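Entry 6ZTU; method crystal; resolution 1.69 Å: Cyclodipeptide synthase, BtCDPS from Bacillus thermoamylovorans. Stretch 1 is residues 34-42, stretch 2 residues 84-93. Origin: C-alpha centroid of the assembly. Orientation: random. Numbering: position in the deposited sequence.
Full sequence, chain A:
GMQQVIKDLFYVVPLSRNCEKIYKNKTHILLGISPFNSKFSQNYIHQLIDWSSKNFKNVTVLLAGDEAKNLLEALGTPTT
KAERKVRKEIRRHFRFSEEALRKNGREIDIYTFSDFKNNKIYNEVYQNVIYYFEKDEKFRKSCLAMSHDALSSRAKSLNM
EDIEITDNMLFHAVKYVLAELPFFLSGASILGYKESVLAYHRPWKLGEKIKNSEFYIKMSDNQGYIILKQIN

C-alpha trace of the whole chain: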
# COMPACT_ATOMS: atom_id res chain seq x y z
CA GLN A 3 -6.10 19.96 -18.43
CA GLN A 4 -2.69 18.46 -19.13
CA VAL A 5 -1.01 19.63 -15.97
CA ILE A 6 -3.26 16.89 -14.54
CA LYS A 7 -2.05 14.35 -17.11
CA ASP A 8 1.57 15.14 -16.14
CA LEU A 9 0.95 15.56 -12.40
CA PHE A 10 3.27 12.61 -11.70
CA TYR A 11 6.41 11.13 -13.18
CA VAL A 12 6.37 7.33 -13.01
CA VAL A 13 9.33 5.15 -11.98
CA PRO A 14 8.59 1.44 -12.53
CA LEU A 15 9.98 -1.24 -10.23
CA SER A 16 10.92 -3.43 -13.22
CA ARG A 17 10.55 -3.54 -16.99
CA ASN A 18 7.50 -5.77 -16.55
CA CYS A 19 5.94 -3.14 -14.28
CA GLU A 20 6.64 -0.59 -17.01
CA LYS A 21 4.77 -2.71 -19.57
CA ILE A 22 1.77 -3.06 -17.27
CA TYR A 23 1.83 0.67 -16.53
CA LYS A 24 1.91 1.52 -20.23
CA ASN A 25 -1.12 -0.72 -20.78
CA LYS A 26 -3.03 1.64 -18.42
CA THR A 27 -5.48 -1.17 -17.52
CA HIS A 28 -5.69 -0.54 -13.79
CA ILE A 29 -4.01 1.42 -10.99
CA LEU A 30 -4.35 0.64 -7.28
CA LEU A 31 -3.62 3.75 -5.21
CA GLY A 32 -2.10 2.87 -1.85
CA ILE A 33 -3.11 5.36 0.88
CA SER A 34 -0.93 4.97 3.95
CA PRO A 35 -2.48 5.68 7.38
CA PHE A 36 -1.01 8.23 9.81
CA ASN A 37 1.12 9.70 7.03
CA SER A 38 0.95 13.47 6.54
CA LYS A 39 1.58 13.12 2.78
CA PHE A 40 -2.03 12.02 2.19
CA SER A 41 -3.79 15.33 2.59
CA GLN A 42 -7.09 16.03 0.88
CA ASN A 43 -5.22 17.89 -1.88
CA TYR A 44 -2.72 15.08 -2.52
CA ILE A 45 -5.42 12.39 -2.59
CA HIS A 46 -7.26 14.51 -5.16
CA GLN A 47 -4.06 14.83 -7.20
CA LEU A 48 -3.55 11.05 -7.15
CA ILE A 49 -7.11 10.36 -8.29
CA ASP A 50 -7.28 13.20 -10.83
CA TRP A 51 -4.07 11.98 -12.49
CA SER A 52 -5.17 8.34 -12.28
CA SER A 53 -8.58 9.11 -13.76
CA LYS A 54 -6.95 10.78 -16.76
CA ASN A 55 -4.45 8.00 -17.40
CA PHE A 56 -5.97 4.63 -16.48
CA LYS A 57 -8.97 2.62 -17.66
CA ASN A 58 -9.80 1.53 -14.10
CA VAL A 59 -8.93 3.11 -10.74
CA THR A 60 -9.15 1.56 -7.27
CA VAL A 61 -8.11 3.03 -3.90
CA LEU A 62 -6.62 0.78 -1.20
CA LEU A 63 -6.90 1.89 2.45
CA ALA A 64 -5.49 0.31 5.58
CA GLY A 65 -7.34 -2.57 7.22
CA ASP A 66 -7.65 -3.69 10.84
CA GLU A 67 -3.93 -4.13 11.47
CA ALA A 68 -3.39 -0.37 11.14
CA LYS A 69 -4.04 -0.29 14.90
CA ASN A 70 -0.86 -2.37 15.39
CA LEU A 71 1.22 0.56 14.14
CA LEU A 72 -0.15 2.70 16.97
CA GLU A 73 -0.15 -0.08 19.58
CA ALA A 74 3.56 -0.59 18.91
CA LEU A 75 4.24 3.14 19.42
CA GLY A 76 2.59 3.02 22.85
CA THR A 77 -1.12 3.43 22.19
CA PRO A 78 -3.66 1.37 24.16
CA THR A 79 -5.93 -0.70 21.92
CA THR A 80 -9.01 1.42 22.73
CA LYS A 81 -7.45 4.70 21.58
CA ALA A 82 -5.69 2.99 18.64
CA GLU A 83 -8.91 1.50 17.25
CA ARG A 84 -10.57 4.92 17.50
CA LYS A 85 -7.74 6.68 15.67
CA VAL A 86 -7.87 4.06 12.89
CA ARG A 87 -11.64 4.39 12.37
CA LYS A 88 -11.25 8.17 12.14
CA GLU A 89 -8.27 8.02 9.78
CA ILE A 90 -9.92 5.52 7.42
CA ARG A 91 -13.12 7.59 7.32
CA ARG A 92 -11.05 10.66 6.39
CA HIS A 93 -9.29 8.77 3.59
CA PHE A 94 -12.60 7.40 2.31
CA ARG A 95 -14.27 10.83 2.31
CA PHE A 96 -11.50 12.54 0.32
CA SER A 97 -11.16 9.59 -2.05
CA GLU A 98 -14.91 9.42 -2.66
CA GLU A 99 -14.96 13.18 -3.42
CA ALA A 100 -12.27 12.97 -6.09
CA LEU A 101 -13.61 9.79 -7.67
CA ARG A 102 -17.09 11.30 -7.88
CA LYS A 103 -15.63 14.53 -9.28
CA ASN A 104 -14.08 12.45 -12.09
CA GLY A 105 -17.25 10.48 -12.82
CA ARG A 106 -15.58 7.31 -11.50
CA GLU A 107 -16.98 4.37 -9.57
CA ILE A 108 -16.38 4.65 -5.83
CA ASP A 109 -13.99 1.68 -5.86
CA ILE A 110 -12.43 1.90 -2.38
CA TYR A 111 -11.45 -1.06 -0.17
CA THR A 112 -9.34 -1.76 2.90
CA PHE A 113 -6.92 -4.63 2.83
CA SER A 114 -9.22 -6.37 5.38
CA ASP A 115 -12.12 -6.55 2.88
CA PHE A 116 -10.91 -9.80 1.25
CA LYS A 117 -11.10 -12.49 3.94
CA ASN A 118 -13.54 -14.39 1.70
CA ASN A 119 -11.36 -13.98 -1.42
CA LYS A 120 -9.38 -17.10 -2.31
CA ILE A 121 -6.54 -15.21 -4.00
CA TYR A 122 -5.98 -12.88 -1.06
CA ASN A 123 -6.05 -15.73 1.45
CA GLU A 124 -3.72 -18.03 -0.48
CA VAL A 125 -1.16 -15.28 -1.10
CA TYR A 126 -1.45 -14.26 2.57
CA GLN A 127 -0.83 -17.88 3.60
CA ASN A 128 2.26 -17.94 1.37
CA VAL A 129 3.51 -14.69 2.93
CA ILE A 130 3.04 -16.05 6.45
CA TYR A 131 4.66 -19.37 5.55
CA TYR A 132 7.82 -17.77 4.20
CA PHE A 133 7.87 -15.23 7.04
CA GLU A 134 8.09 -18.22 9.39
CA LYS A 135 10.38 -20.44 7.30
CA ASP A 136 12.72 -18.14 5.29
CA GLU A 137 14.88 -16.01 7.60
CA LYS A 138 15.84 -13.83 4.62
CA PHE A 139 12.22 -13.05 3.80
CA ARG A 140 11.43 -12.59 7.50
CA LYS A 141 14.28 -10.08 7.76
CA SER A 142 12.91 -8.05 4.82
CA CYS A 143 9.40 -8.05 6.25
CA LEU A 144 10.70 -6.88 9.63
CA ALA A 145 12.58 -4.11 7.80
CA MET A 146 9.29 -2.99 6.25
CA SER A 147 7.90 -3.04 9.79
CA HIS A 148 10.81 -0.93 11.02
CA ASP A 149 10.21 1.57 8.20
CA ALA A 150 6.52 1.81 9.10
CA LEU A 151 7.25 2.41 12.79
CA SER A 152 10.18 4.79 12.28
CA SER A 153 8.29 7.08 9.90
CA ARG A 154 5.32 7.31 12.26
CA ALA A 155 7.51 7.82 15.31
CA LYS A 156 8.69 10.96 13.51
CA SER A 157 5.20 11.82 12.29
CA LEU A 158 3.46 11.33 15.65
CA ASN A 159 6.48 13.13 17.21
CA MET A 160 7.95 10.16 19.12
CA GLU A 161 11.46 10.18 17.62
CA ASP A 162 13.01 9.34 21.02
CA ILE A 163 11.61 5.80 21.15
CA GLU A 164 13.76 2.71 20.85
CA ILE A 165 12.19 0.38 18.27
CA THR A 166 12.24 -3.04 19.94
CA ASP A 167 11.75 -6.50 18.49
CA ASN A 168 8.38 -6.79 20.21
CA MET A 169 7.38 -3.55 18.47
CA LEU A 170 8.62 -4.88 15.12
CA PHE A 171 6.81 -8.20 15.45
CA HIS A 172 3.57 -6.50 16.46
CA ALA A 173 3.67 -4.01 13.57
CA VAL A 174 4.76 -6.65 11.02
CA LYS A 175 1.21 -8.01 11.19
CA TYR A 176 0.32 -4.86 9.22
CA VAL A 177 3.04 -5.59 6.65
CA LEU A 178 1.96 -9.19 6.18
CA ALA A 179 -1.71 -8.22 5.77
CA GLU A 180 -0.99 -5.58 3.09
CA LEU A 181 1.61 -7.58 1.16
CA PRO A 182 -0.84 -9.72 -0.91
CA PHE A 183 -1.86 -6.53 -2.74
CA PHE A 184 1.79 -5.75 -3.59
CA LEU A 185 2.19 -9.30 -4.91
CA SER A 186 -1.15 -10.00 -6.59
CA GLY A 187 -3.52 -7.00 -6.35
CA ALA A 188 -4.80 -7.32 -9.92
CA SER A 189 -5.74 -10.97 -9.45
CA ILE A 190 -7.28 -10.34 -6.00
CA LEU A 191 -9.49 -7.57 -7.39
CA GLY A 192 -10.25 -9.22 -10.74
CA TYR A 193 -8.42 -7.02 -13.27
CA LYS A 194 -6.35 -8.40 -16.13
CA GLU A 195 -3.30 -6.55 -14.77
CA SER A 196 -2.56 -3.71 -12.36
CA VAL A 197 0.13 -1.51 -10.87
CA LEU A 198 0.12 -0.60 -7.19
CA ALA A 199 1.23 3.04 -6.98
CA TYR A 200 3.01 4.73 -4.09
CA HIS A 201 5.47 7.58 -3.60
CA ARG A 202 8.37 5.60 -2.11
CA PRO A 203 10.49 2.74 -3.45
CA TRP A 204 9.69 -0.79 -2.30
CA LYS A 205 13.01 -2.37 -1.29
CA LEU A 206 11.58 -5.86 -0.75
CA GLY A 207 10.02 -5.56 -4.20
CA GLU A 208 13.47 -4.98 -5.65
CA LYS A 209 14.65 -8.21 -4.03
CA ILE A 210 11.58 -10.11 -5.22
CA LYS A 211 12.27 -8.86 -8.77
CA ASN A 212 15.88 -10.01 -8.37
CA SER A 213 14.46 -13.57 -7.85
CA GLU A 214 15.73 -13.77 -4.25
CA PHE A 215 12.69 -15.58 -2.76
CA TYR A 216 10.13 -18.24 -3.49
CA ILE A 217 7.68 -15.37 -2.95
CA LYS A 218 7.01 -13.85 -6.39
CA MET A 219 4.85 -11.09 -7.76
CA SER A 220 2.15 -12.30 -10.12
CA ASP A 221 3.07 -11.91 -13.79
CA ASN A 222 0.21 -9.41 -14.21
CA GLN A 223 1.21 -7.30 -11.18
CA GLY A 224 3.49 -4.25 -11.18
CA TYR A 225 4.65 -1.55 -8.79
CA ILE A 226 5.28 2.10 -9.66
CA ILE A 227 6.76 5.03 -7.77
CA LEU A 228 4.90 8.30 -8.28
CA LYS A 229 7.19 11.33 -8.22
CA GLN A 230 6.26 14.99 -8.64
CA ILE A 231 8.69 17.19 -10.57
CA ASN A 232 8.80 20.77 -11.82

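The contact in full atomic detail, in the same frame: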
# COMPACT_ATOMS: atom_id res chain seq x y z
N SER A 34 -1.55 5.43 2.72
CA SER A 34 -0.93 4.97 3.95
C SER A 34 -1.52 5.71 5.15
O SER A 34 -1.66 6.93 5.10
CB SER A 34 0.59 5.19 3.89
OG SER A 34 1.24 4.43 4.87
N PRO A 35 -1.89 5.01 6.22
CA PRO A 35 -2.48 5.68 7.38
C PRO A 35 -1.43 6.36 8.26
O PRO A 35 -0.29 5.91 8.37
CB PRO A 35 -3.16 4.53 8.14
CG PRO A 35 -2.28 3.35 7.85
CD PRO A 35 -1.84 3.55 6.40
N PHE A 36 -1.86 7.46 8.88
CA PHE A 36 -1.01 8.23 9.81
C PHE A 36 0.24 8.73 9.10
O PHE A 36 1.35 8.71 9.64
CB PHE A 36 -0.67 7.40 11.05
CG PHE A 36 -1.83 6.62 11.56
CD1 PHE A 36 -2.99 7.26 11.95
CD2 PHE A 36 -1.79 5.23 11.62
CE1 PHE A 36 -4.08 6.55 12.41
CE2 PHE A 36 -2.88 4.51 12.08
CZ PHE A 36 -4.02 5.17 12.47
N ASN A 37 0.05 9.20 7.87
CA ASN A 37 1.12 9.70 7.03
C ASN A 37 0.67 11.05 6.49
O ASN A 37 -0.31 11.13 5.75
CB ASN A 37 1.42 8.72 5.89
CG ASN A 37 2.56 9.17 5.00
OD1 ASN A 37 2.77 10.36 4.79
ND2 ASN A 37 3.30 8.21 4.47
N SER A 38 1.39 12.12 6.86
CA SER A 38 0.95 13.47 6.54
C SER A 38 0.89 13.73 5.04
O SER A 38 0.22 14.68 4.61
CB SER A 38 1.87 14.50 7.20
OG SER A 38 3.22 14.08 7.14
N LYS A 39 1.59 12.93 4.23
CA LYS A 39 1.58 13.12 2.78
C LYS A 39 0.17 13.08 2.21
O LYS A 39 -0.13 13.79 1.24
CB LYS A 39 2.44 12.04 2.13
CG LYS A 39 2.47 12.08 0.61
CD LYS A 39 3.74 12.72 0.15
CE LYS A 39 3.89 12.66 -1.35
NZ LYS A 39 4.95 13.63 -1.71
N PHE A 40 -0.72 12.28 2.79
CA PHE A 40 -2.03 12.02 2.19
C PHE A 40 -3.06 13.00 2.73
O PHE A 40 -4.03 12.66 3.41
CB PHE A 40 -2.43 10.57 2.42
CG PHE A 40 -1.56 9.61 1.69
CD1 PHE A 40 -1.79 9.31 0.36
CD2 PHE A 40 -0.47 9.03 2.32
CE1 PHE A 40 -0.97 8.43 -0.33
CE2 PHE A 40 0.36 8.15 1.65
CZ PHE A 40 0.11 7.85 0.31
N SER A 41 -2.83 14.26 2.40
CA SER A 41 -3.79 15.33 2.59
C SER A 41 -4.95 15.19 1.61
O SER A 41 -4.89 14.42 0.64
CB SER A 41 -3.12 16.69 2.39
OG SER A 41 -2.70 16.81 1.03
N GLN A 42 -6.00 15.97 1.84
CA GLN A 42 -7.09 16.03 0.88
C GLN A 42 -6.56 16.40 -0.51
O GLN A 42 -6.90 15.76 -1.51
CB GLN A 42 -8.14 17.04 1.35
CG GLN A 42 -9.29 17.22 0.39
CD GLN A 42 -10.31 18.22 0.91
OE1 GLN A 42 -9.97 19.15 1.64
NE2 GLN A 42 -11.57 18.02 0.55
N ARG A 84 -9.88 3.67 17.81
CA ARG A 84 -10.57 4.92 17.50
C ARG A 84 -9.82 5.70 16.43
O ARG A 84 -10.41 6.15 15.44
CB ARG A 84 -10.73 5.78 18.76
CG ARG A 84 -11.93 5.47 19.61
CD ARG A 84 -12.02 6.47 20.76
NE ARG A 84 -11.67 5.86 22.04
CZ ARG A 84 -11.07 6.51 23.04
NH1 ARG A 84 -10.75 7.79 22.89
NH2 ARG A 84 -10.79 5.88 24.17
N LYS A 85 -8.51 5.89 16.62
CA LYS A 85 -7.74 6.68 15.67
C LYS A 85 -7.78 6.06 14.28
O LYS A 85 -7.86 6.78 13.29
CB LYS A 85 -6.30 6.84 16.16
CG LYS A 85 -6.20 7.63 17.46
CD LYS A 85 -4.77 7.86 17.87
CE LYS A 85 -4.06 8.82 16.92
NZ LYS A 85 -2.72 9.22 17.45
N VAL A 86 -7.78 4.72 14.19
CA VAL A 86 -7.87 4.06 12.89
C VAL A 86 -9.21 4.37 12.23
O VAL A 86 -9.26 4.82 11.08
CB VAL A 86 -7.65 2.54 13.04
CG1 VAL A 86 -7.95 1.83 11.72
CG2 VAL A 86 -6.24 2.25 13.50
N ARG A 87 -10.32 4.13 12.95
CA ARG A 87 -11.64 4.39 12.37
C ARG A 87 -11.74 5.81 11.83
O ARG A 87 -12.27 6.03 10.74
CB ARG A 87 -12.73 4.14 13.42
CG ARG A 87 -13.01 2.67 13.73
CD ARG A 87 -14.18 2.54 14.70
NE ARG A 87 -13.78 1.98 15.99
CZ ARG A 87 -13.78 2.67 17.13
NH1 ARG A 87 -14.18 3.93 17.15
NH2 ARG A 87 -13.39 2.08 18.26
N LYS A 88 -11.20 6.78 12.57
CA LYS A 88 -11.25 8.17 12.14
C LYS A 88 -10.37 8.42 10.93
O LYS A 88 -10.75 9.17 10.02
CB LYS A 88 -10.83 9.07 13.30
CG LYS A 88 -10.84 10.54 12.98
CD LYS A 88 -9.62 11.22 13.57
CE LYS A 88 -9.98 12.58 14.13
NZ LYS A 88 -8.79 13.49 14.19
N GLU A 89 -9.17 7.83 10.91
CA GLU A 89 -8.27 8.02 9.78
C GLU A 89 -8.83 7.40 8.51
O GLU A 89 -8.81 8.03 7.44
CB GLU A 89 -6.90 7.43 10.12
CG GLU A 89 -5.85 7.51 9.02
CD GLU A 89 -5.18 8.86 8.95
OE1 GLU A 89 -5.71 9.82 9.54
OE2 GLU A 89 -4.11 8.95 8.30
N ILE A 90 -9.37 6.18 8.60
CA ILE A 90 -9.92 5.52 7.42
C ILE A 90 -11.14 6.28 6.89
O ILE A 90 -11.34 6.39 5.68
CB ILE A 90 -10.26 4.05 7.76
CG1 ILE A 90 -9.01 3.31 8.24
CG2 ILE A 90 -10.87 3.34 6.56
CD1 ILE A 90 -7.76 3.57 7.42
N ARG A 91 -11.97 6.82 7.79
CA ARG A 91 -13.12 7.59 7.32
C ARG A 91 -12.67 8.86 6.61
O ARG A 91 -13.28 9.26 5.60
CB ARG A 91 -14.04 7.92 8.50
CG ARG A 91 -14.77 6.71 9.06
CD ARG A 91 -15.71 7.12 10.19
NE ARG A 91 -16.82 7.92 9.69
CZ ARG A 91 -17.94 7.42 9.17
NH1 ARG A 91 -18.10 6.10 9.09
NH2 ARG A 91 -18.89 8.23 8.74
N ARG A 92 -11.60 9.49 7.09
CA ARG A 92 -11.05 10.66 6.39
C ARG A 92 -10.56 10.28 5.00
O ARG A 92 -10.87 10.96 4.01
CB ARG A 92 -9.92 11.28 7.22
CG ARG A 92 -9.37 12.58 6.64
CD ARG A 92 -8.26 13.19 7.49
NE ARG A 92 -7.08 12.34 7.60
CZ ARG A 92 -6.03 12.38 6.77
NH1 ARG A 92 -5.99 13.25 5.76
NH2 ARG A 92 -5.01 11.55 6.96
N HIS A 93 -9.79 9.20 4.90
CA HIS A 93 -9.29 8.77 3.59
C HIS A 93 -10.44 8.44 2.65
O HIS A 93 -10.40 8.79 1.46
CB HIS A 93 -8.37 7.56 3.75
CG HIS A 93 -7.02 7.89 4.31
ND1 HIS A 93 -6.16 6.93 4.80
CD2 HIS A 93 -6.39 9.08 4.48
CE1 HIS A 93 -5.06 7.51 5.23
NE2 HIS A 93 -5.17 8.81 5.05
O HOH W 1 -2.41 9.39 6.02

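Stretch 1 is an irregular loop that packs against the helix of stretch 2. Two direct hydrogen bonds join them, and in both a helix side chain meets loop backbone. Glu89 points toward the loop, and its OE2 accepts from Phe36 N at 2.8 Å. The Arg92 CA-to-CB bond points sideways, but the end of the side chain comes nearer to the loop, and NH1 donates to Phe40 O at 3.1 Å.

These two side chains are also paired with each other, one helical turn apart. Arg92 NH2 and Glu89 OE2 form a salt bridge at 3.1 Å, and NH2 donates to Glu89 OE1 at 3.2 Å. A weak bond runs from Arg92 NE to Glu89 OE1 at 3.5 Å. The carboxylate thus serves the loop amide and the guanidinium together.

Water 1 bridges the stretches. It donates to Ser34 O at 2.7 Å and accepts from Asn37 N at 3.1 Å. It is also hydrogen-bonded to His93 NE2, at 3.0 Å.

Within the loop, Asn37 OD1 accepts from Lys39 N at 2.9 Å, and Asn37 O accepts from Phe40 N at 3.2 Å. Ser41 caps the helix that follows.

The apolar part centres on Phe36. Its CB points away from the helix, but the ring returns to it. Phe36 CZ lies 3.8 Å from Val86 CG2, at the ring edge.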